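Local coordinates for protein importin subunit beta-1 (PDB 5OWU) that carries proteins into the nucleus by pairing with importin alpha, the subunit that recognises the classical nuclear localization signal of the cargo, at residues T53-E56 and G57-L60; I14-D18 and Q19-L23; I477-L480 and V481-L484. One frame throughout, in Å; residues are numbered along the deposited sequence.

Contact 1 of 3, residues T53-E56 and G57-L60; sequences TKLE and GRIL
R58 folds its side chain back over the start of its own helix, against T53 and L55. CG stands beside the backbone N (chi1 -55°), which sends the chain toward the N-terminal end, and a bend at chi3 then turns the guanidinium past L55. The aliphatic part touches T53: R58 CG lies 3.8 Å from T53 CB. L55 meets the charged end obliquely, its CD2 4.0 Å from R58 NH1. A water lying in the guanidinium plane bridges the two segments: it accepts from R58 NH1 and donates to T53 O at 2.8 Å. R58 NE donates to the carbonyl of L48, which with the water bond at NH1 fixes the rotation of the guanidinium; T53 OG1 is hydrogen-bonded to D50.

K54 is the N-cap, and its carbonyl receives R58 N at 3.1 Å. L55 O takes an almost straight bond from I59 N (2.9 Å, 178° at the hydrogen), while I59 CD1 curls back to 3.3 Å from L55 O. E56 takes part mainly through its backbone, with L60 N donating to E56 O at 2.9 Å.

This is the first turn of helix 55-67, in HEAT repeat 2. Helix 3-15 packs on it through T53, K54 and L60, and E11 accepts from K54 N; helix 109-126 meets L55, R58 and I59 by way of R110 and I111.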
ATOM      1  N   THR A  53      -0.733  -1.871  43.897  1.00 46.76           N
ATOM      2  CA  THR A  53       0.289  -1.934  42.862  1.00 45.83           C
ATOM      3  C   THR A  53       0.292  -0.643  42.048  1.00 43.65           C
ATOM      4  O   THR A  53      -0.756  -0.031  41.820  1.00 41.73           O
ATOM      5  CB  THR A  53       0.050  -3.135  41.935  1.00 42.69           C
ATOM      6  OG1 THR A  53       0.153  -4.352  42.685  1.00 40.54           O
ATOM      7  CG2 THR A  53       1.060  -3.173  40.794  1.00 36.45           C
ATOM      8  N   LYS A  54       1.484  -0.231  41.616  1.00 38.87           N
ATOM      9  CA  LYS A  54       1.598   0.956  40.779  1.00 43.52           C
ATOM     10  C   LYS A  54       0.757   0.798  39.518  1.00 47.18           C
ATOM     11  O   LYS A  54       0.634  -0.298  38.964  1.00 43.03           O
ATOM     12  CB  LYS A  54       3.055   1.206  40.404  1.00 41.94           C
ATOM     13  CG  LYS A  54       3.952   1.541  41.587  1.00 54.19           C
ATOM     14  CD  LYS A  54       5.407   1.595  41.154  1.00 60.86           C
ATOM     15  CE  LYS A  54       5.985   2.992  41.256  1.00 69.91           C
ATOM     16  NZ  LYS A  54       6.486   3.275  42.626  1.00 66.23           N
ATOM     17  N   LEU A  55       0.192   1.917  39.057  1.00 34.83           N
ATOM     18  CA  LEU A  55      -0.710   1.894  37.910  1.00 36.65           C
ATOM     19  C   LEU A  55      -0.081   1.215  36.703  1.00 36.79           C
ATOM     20  O   LEU A  55      -0.717   0.393  36.034  1.00 36.40           O
ATOM     21  CB  LEU A  55      -1.124   3.317  37.537  1.00 49.42           C
ATOM     22  CG  LEU A  55      -2.415   3.913  38.086  1.00 49.33           C
ATOM     23  CD1 LEU A  55      -2.748   5.149  37.258  1.00 50.43           C
ATOM     24  CD2 LEU A  55      -3.575   2.932  38.068  1.00 42.14           C
ATOM     25  N   GLU A  56       1.168   1.560  36.396  1.00 32.93           N
ATOM     26  CA  GLU A  56       1.787   1.020  35.193  1.00 32.71           C
ATOM     27  C   GLU A  56       1.956  -0.487  35.278  1.00 34.05           C
ATOM     28  O   GLU A  56       1.884  -1.173  34.252  1.00 34.60           O
ATOM     29  CB  GLU A  56       3.133   1.686  34.956  1.00 33.44           C
ATOM     30  CG  GLU A  56       3.015   3.104  34.476  1.00 42.68           C
ATOM     31  CD  GLU A  56       4.360   3.752  34.351  1.00 40.45           C
ATOM     32  OE1 GLU A  56       5.209   3.201  33.623  1.00 38.12           O
ATOM     33  OE2 GLU A  56       4.566   4.798  34.992  1.00 47.21           O
ATOM     34  N   GLY A  57       2.200  -1.017  36.479  1.00 31.50           N
ATOM     35  CA  GLY A  57       2.289  -2.458  36.643  1.00 31.27           C
ATOM     36  C   GLY A  57       0.958  -3.152  36.438  1.00 32.16           C
ATOM     37  O   GLY A  57       0.905  -4.255  35.893  1.00 29.94           O
ATOM     38  N   ARG A  58      -0.136  -2.519  36.875  1.00 29.11           N
ATOM     39  CA  ARG A  58      -1.467  -3.087  36.672  1.00 36.84           C
ATOM     40  C   ARG A  58      -1.838  -3.093  35.191  1.00 30.10           C
ATOM     41  O   ARG A  58      -2.315  -4.106  34.646  1.00 28.88           O
ATOM     42  CB  ARG A  58      -2.488  -2.285  37.484  1.00 33.98           C
ATOM     43  CG  ARG A  58      -2.162  -2.178  38.981  1.00 33.19           C
ATOM     44  CD  ARG A  58      -3.057  -1.169  39.689  1.00 34.07           C
ATOM     45  NE  ARG A  58      -4.470  -1.496  39.546  1.00 32.60           N
ATOM     46  CZ  ARG A  58      -5.472  -0.753  40.012  1.00 37.79           C
ATOM     47  NH1 ARG A  58      -5.228   0.371  40.666  1.00 36.76           N
ATOM     48  NH2 ARG A  58      -6.728  -1.136  39.819  1.00 37.27           N
ATOM     49  N   ILE A  59      -1.626  -1.956  34.526  1.00 32.54           N
ATOM     50  CA  ILE A  59      -1.840  -1.873  33.085  1.00 31.50           C
ATOM     51  C   ILE A  59      -0.991  -2.914  32.368  1.00 30.03           C
ATOM     52  O   ILE A  59      -1.469  -3.627  31.474  1.00 28.61           O
ATOM     53  CB  ILE A  59      -1.537  -0.440  32.605  1.00 30.27           C
ATOM     54  CG1 ILE A  59      -2.555   0.533  33.208  1.00 31.04           C
ATOM     55  CG2 ILE A  59      -1.557  -0.342  31.079  1.00 33.82           C
ATOM     56  CD1 ILE A  59      -2.010   1.928  33.472  1.00 37.80           C
ATOM     57  N   LEU A  60       0.273  -3.043  32.774  1.00 28.58           N
ATOM     58  CA  LEU A  60       1.160  -4.017  32.149  1.00 29.44           C
ATOM     59  C   LEU A  60       0.654  -5.442  32.356  1.00 29.03           C
ATOM     60  O   LEU A  60       0.710  -6.266  31.439  1.00 27.67           O
ATOM     61  CB  LEU A  60       2.573  -3.862  32.704  1.00 30.51           C
ATOM     62  CG  LEU A  60       3.601  -4.898  32.258  1.00 24.01           C
ATOM     63  CD1 LEU A  60       3.915  -4.767  30.782  1.00 34.04           C
ATOM     64  CD2 LEU A  60       4.875  -4.775  33.092  1.00 35.56           C
TER
HETATM   65  O   HOH W   1      -2.941   1.665  41.652  1.00 36.82           O

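Contact 2 of 3, residues I14-D18 and Q19-L23; sequences ILSPD and QNIRL
An ST turn at S16 runs into an N-cap at D18, and together they form the bend joining the two helices of HEAT repeat 1, with S16 and D18 touching I21 and R22 of the second helix. S16 OG accepts from D18 N at 3.3 Å, the bond that defines the turn. S16 OG also rests against I21, 3.5 Å from I21 CG2, so the hydroxyl lies between a backbone N-H and a methyl group.

R22 takes the serine's carbonyl. Its NH1 donates to S16 O at 2.8 Å, nearly in line with the carbonyl and only 2° out of the guanidinium plane. The side chain reaches that oxygen by a bend at chi3, and Q19 CA lies over the centre of one guanidinium face. A charged edge thus holds the carbonyl of the residue that leaves helix 3-15.

D18 extends its carboxylate away from its own N (chi1 -174°) and over the first turn of the helix. D18 OD1 receives N20 N at 2.8 Å, a weak bond because the hydrogen points off line, and I21 N at 3.5 Å, also weak. Two such contacts from one oxygen still serve the N-H groups that a helix start cannot satisfy internally. The planes of the D18 carboxylate and the N20 amide are turned 70° to each other. I21 crosses D18 at about a right angle, bringing I21 CG1 to 3.8 Å from D18 CG. Farther along, R22 N donates to D18 O.

The bend lies at the surface, between helices 3-15 and 19-35. Helix 55-67 packs against the end of the first of these, E56 meeting both I14 and L15, and L60 meeting I14.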
ATOM      1  N   ILE A  14       9.449  -2.973  34.203  1.00 35.42           N
ATOM      2  CA  ILE A  14       9.343  -1.706  33.473  1.00 36.84           C
ATOM      3  C   ILE A  14       9.884  -0.494  34.224  1.00 40.29           C
ATOM      4  O   ILE A  14      10.098   0.555  33.593  1.00 42.22           O
ATOM      5  CB  ILE A  14       7.892  -1.430  33.027  1.00 38.00           C
ATOM      6  CG1 ILE A  14       6.922  -1.675  34.176  1.00 36.00           C
ATOM      7  CG2 ILE A  14       7.554  -2.280  31.804  1.00 37.26           C
ATOM      8  CD1 ILE A  14       5.520  -1.116  33.919  1.00 44.35           C
ATOM      9  N   LEU A  15      10.125  -0.578  35.525  1.00 39.16           N
ATOM     10  CA  LEU A  15      10.447   0.590  36.336  1.00 46.59           C
ATOM     11  C   LEU A  15      11.786   0.497  37.052  1.00 48.00           C
ATOM     12  O   LEU A  15      12.173   1.458  37.723  1.00 42.32           O
ATOM     13  CB  LEU A  15       9.346   0.828  37.380  1.00 41.28           C
ATOM     14  CG  LEU A  15       7.915   0.982  36.856  1.00 48.60           C
ATOM     15  CD1 LEU A  15       6.924   1.042  38.014  1.00 54.05           C
ATOM     16  CD2 LEU A  15       7.778   2.213  35.977  1.00 53.90           C
ATOM     17  N   SER A  16      12.500  -0.609  36.945  1.00 52.90           N
ATOM     18  CA  SER A  16      13.774  -0.701  37.646  1.00 53.55           C
ATOM     19  C   SER A  16      14.824   0.126  36.910  1.00 48.23           C
ATOM     20  O   SER A  16      14.936   0.019  35.685  1.00 38.92           O
ATOM     21  CB  SER A  16      14.247  -2.145  37.751  1.00 52.91           C
ATOM     22  OG  SER A  16      15.470  -2.213  38.464  1.00 50.69           O
ATOM     23  N   PRO A  17      15.608   0.955  37.610  1.00 50.25           N
ATOM     24  CA  PRO A  17      16.717   1.653  36.933  1.00 52.05           C
ATOM     25  C   PRO A  17      17.775   0.707  36.410  1.00 53.58           C
ATOM     26  O   PRO A  17      18.590   1.104  35.567  1.00 59.85           O
ATOM     27  CB  PRO A  17      17.290   2.566  38.028  1.00 55.99           C
ATOM     28  CG  PRO A  17      16.291   2.567  39.133  1.00 59.00           C
ATOM     29  CD  PRO A  17      15.552   1.276  39.047  1.00 56.98           C
ATOM     30  N   ASP A  18      17.786  -0.528  36.891  1.00 54.24           N
ATOM     31  CA  ASP A  18      18.815  -1.505  36.568  1.00 56.60           C
ATOM     32  C   ASP A  18      18.307  -2.357  35.412  1.00 62.48           C
ATOM     33  O   ASP A  18      17.420  -3.197  35.592  1.00 54.99           O
ATOM     34  CB  ASP A  18      19.133  -2.348  37.800  1.00 60.18           C
ATOM     35  CG  ASP A  18      20.289  -3.296  37.581  1.00 60.09           C
ATOM     36  OD1 ASP A  18      20.548  -3.662  36.415  1.00 68.35           O
ATOM     37  OD2 ASP A  18      20.936  -3.675  38.580  1.00 69.39           O
ATOM     38  N   GLN A  19      18.864  -2.127  34.220  1.00 57.85           N
ATOM     39  CA  GLN A  19      18.450  -2.882  33.043  1.00 57.13           C
ATOM     40  C   GLN A  19      18.557  -4.387  33.270  1.00 61.54           C
ATOM     41  O   GLN A  19      17.726  -5.156  32.767  1.00 56.71           O
ATOM     42  CB  GLN A  19      19.301  -2.457  31.847  1.00 61.11           C
ATOM     43  CG  GLN A  19      18.709  -2.819  30.499  1.00 71.41           C
ATOM     44  CD  GLN A  19      19.537  -2.289  29.344  1.00 78.28           C
ATOM     45  OE1 GLN A  19      20.580  -1.663  29.548  1.00 80.19           O
ATOM     46  NE2 GLN A  19      19.074  -2.533  28.123  1.00 81.01           N
ATOM     47  N   ASN A  20      19.563  -4.825  34.034  1.00 63.02           N
ATOM     48  CA  ASN A  20      19.691  -6.243  34.362  1.00 58.32           C
ATOM     49  C   ASN A  20      18.441  -6.748  35.063  1.00 61.37           C
ATOM     50  O   ASN A  20      17.906  -7.806  34.720  1.00 59.70           O
ATOM     51  CB  ASN A  20      20.908  -6.485  35.257  1.00 59.47           C
ATOM     52  CG  ASN A  20      22.138  -5.759  34.784  1.00 65.30           C
ATOM     53  OD1 ASN A  20      22.378  -5.631  33.581  1.00 61.79           O
ATOM     54  ND2 ASN A  20      22.929  -5.262  35.736  1.00 49.56           N
ATOM     55  N   ILE A  21      17.976  -6.005  36.071  1.00 51.89           N
ATOM     56  CA  ILE A  21      16.787  -6.407  36.814  1.00 52.91           C
ATOM     57  C   ILE A  21      15.558  -6.389  35.911  1.00 53.70           C
ATOM     58  O   ILE A  21      14.670  -7.240  36.038  1.00 44.31           O
ATOM     59  CB  ILE A  21      16.616  -5.508  38.053  1.00 48.33           C
ATOM     60  CG1 ILE A  21      17.748  -5.784  39.049  1.00 61.39           C
ATOM     61  CG2 ILE A  21      15.245  -5.728  38.716  1.00 45.97           C
ATOM     62  CD1 ILE A  21      17.719  -4.927  40.308  1.00 53.40           C
ATOM     63  N   ARG A  22      15.486  -5.434  34.979  1.00 49.35           N
ATOM     64  CA  ARG A  22      14.357  -5.402  34.052  1.00 59.01           C
ATOM     65  C   ARG A  22      14.312  -6.667  33.209  1.00 55.91           C
ATOM     66  O   ARG A  22      13.249  -7.278  33.037  1.00 43.28           O
ATOM     67  CB  ARG A  22      14.434  -4.172  33.144  1.00 43.88           C
ATOM     68  CG  ARG A  22      14.267  -2.846  33.864  1.00 50.79           C
ATOM     69  CD  ARG A  22      13.662  -1.772  32.962  1.00 43.32           C
ATOM     70  NE  ARG A  22      14.505  -1.420  31.817  1.00 43.34           N
ATOM     71  CZ  ARG A  22      15.509  -0.543  31.859  1.00 54.83           C
ATOM     72  NH1 ARG A  22      15.815   0.066  32.996  1.00 46.90           N
ATOM     73  NH2 ARG A  22      16.215  -0.273  30.768  1.00 47.28           N
ATOM     74  N   LEU A  23      15.462  -7.074  32.663  1.00 58.56           N
ATOM     75  CA  LEU A  23      15.478  -8.250  31.798  1.00 60.89           C
ATOM     76  C   LEU A  23      15.255  -9.528  32.599  1.00 57.52           C
ATOM     77  O   LEU A  23      14.540 -10.428  32.150  1.00 58.08           O
ATOM     78  CB  LEU A  23      16.793  -8.314  31.024  1.00 58.61           C
ATOM     79  CG  LEU A  23      16.924  -9.460  30.017  1.00 61.02           C
ATOM     80  CD1 LEU A  23      15.928  -9.308  28.871  1.00 65.65           C
ATOM     81  CD2 LEU A  23      18.352  -9.531  29.494  1.00 61.15           C
TER

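Contact 3 of 3, residues I477-L480 and V481-L484; sequences IINL and VEQL
I477 opens the segment by accepting from V481 N, 2.9 Å from I477 O with 171° at the hydrogen. Their side chains keep only a loose contact, I477 CG2 to V481 CG2, while V481 CG2 comes closer to the carbonyl, 3.4 Å from I477 O. I477 turns its own side chain to C459 and L463 of helix 452-463.

I478 follows with a similar bond from E482 N. Here the side chains run alongside each other, pointing the same way, and the carboxylate rests against a methyl group: E482 OE2 is 3.6 Å from I478 CG2. With CG beside the backbone N (chi1 -79°), the glutamate is directed back toward I478 and extends beyond CG. Replacing E482 with an alanine removes the carboxylate, and would probably leave I478 CG2 without this neighbour and open a gap beside Y530, which the glutamate also touches.

N479 O accepts from Q483 N at 2.9 Å, tilted 22° from the carbonyl plane, and Q483 CG approaches N479 O to 3.3 Å. The polar end of N479 has its partner outside: ND2 donates to the carbonyl of G436, which joins the helix to helix 425-442.

L480 pairs with L484, whose side chain lies next to it with L484 CD1 4.0 Å from L480 CD2. The bond from L484 N to L480 O (2.9 Å) is less straight than the others, at the last residue of the helix.

Around this helix, kept regular by its i to i+4 bonds, the side chains meet several neighbours: helix 452-463, helix 425-442 and, through I478, V481 and E482, helix 516-530. This is the packing of the second helix of a HEAT repeat, here repeat 11, within a superhelical stack of helix pairs.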
ATOM      1  N   ILE A 477       8.319  17.190 -17.120  1.00 26.65           N
ATOM      2  CA  ILE A 477       9.222  16.740 -18.177  1.00 23.03           C
ATOM      3  C   ILE A 477       9.217  15.220 -18.261  1.00 20.67           C
ATOM      4  O   ILE A 477       9.156  14.641 -19.355  1.00 25.21           O
ATOM      5  CB  ILE A 477      10.636  17.302 -17.943  1.00 22.24           C
ATOM      6  CG1 ILE A 477      10.642  18.811 -18.212  1.00 28.27           C
ATOM      7  CG2 ILE A 477      11.654  16.602 -18.827  1.00 24.07           C
ATOM      8  CD1 ILE A 477      11.881  19.524 -17.724  1.00 26.95           C
ATOM      9  N   ILE A 478       9.259  14.549 -17.109  1.00 24.82           N
ATOM     10  CA  ILE A 478       9.145  13.093 -17.112  1.00 24.95           C
ATOM     11  C   ILE A 478       7.891  12.670 -17.874  1.00 23.09           C
ATOM     12  O   ILE A 478       7.948  11.827 -18.776  1.00 25.11           O
ATOM     13  CB  ILE A 478       9.157  12.553 -15.670  1.00 25.04           C
ATOM     14  CG1 ILE A 478      10.564  12.690 -15.086  1.00 22.43           C
ATOM     15  CG2 ILE A 478       8.712  11.083 -15.626  1.00 25.61           C
ATOM     16  CD1 ILE A 478      10.630  12.466 -13.577  1.00 27.50           C
ATOM     17  N   ASN A 479       6.744  13.275 -17.545  1.00 28.18           N
ATOM     18  CA  ASN A 479       5.499  12.913 -18.234  1.00 25.64           C
ATOM     19  C   ASN A 479       5.601  13.138 -19.739  1.00 26.41           C
ATOM     20  O   ASN A 479       5.172  12.292 -20.536  1.00 28.26           O
ATOM     21  CB  ASN A 479       4.333  13.714 -17.669  1.00 24.85           C
ATOM     22  CG  ASN A 479       4.002  13.328 -16.257  1.00 34.45           C
ATOM     23  OD1 ASN A 479       4.525  12.348 -15.742  1.00 33.40           O
ATOM     24  ND2 ASN A 479       3.111  14.086 -15.623  1.00 30.60           N
ATOM     25  N   LEU A 480       6.138  14.289 -20.148  1.00 24.50           N
ATOM     26  CA  LEU A 480       6.267  14.579 -21.571  1.00 24.91           C
ATOM     27  C   LEU A 480       7.071  13.505 -22.278  1.00 30.39           C
ATOM     28  O   LEU A 480       6.661  12.994 -23.328  1.00 29.80           O
ATOM     29  CB  LEU A 480       6.925  15.940 -21.782  1.00 31.72           C
ATOM     30  CG  LEU A 480       6.036  17.169 -21.680  1.00 36.52           C
ATOM     31  CD1 LEU A 480       6.904  18.418 -21.715  1.00 41.21           C
ATOM     32  CD2 LEU A 480       5.012  17.191 -22.805  1.00 30.66           C
ATOM     33  N   VAL A 481       8.240  13.167 -21.728  1.00 23.97           N
ATOM     34  CA  VAL A 481       9.105  12.189 -22.379  1.00 23.67           C
ATOM     35  C   VAL A 481       8.427  10.825 -22.417  1.00 26.11           C
ATOM     36  O   VAL A 481       8.423  10.144 -23.449  1.00 30.65           O
ATOM     37  CB  VAL A 481      10.469  12.130 -21.666  1.00 26.31           C
ATOM     38  CG1 VAL A 481      11.328  10.985 -22.205  1.00 27.46           C
ATOM     39  CG2 VAL A 481      11.186  13.455 -21.822  1.00 35.91           C
ATOM     40  N   GLU A 482       7.838  10.410 -21.292  1.00 32.08           N
ATOM     41  CA  GLU A 482       7.202   9.096 -21.229  1.00 30.91           C
ATOM     42  C   GLU A 482       6.074   8.973 -22.247  1.00 30.03           C
ATOM     43  O   GLU A 482       5.931   7.936 -22.909  1.00 32.08           O
ATOM     44  CB  GLU A 482       6.672   8.840 -19.815  1.00 26.18           C
ATOM     45  CG  GLU A 482       7.727   8.401 -18.817  1.00 29.99           C
ATOM     46  CD  GLU A 482       7.163   8.207 -17.421  1.00 37.33           C
ATOM     47  OE1 GLU A 482       6.003   8.602 -17.179  1.00 37.23           O
ATOM     48  OE2 GLU A 482       7.885   7.665 -16.562  1.00 33.46           O
ATOM     49  N   GLN A 483       5.265  10.019 -22.394  1.00 24.53           N
ATOM     50  CA  GLN A 483       4.094   9.923 -23.252  1.00 27.15           C
ATOM     51  C   GLN A 483       4.403  10.200 -24.716  1.00 34.43           C
ATOM     52  O   GLN A 483       3.659   9.736 -25.582  1.00 31.62           O
ATOM     53  CB  GLN A 483       3.009  10.884 -22.755  1.00 26.29           C
ATOM     54  CG  GLN A 483       2.504  10.542 -21.368  1.00 34.92           C
ATOM     55  CD  GLN A 483       1.801   9.199 -21.336  1.00 42.68           C
ATOM     56  OE1 GLN A 483       2.132   8.325 -20.537  1.00 46.44           O
ATOM     57  NE2 GLN A 483       0.826   9.032 -22.217  1.00 39.79           N
ATOM     58  N   LEU A 484       5.476  10.926 -25.023  1.00 32.51           N
ATOM     59  CA  LEU A 484       5.764  11.262 -26.411  1.00 30.24           C
ATOM     60  C   LEU A 484       6.842  10.391 -27.040  1.00 44.73           C
ATOM     61  O   LEU A 484       6.912  10.321 -28.272  1.00 39.51           O
ATOM     62  CB  LEU A 484       6.176  12.734 -26.521  1.00 27.91           C
ATOM     63  CG  LEU A 484       5.077  13.732 -26.148  1.00 31.16           C
ATOM     64  CD1 LEU A 484       5.609  15.147 -26.142  1.00 31.22           C
ATOM     65  CD2 LEU A 484       3.908  13.620 -27.119  1.00 37.92           C
TER

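From the N terminus the chain first meets contact 2, which closes the short bend between helices 3-15 and 19-35 in HEAT repeat 1. Contact 1 follows, at the start of helix 55-67 in repeat 2, after the loop that leaves helix 37-48. The two lie in series, neither nested nor crossing, yet they touch in space: K54 CD is 3.5 Å from L15 CD1, and I14 CD1 is 3.8 Å from L60 CD2, so repeats 1 and 2 pack directly. Contact 3 comes much later, at the end of helix 467-484 in repeat 11, closing no loop. Its centre is about 60 Å from that of contact 1, on the opposite side of the chain's centre.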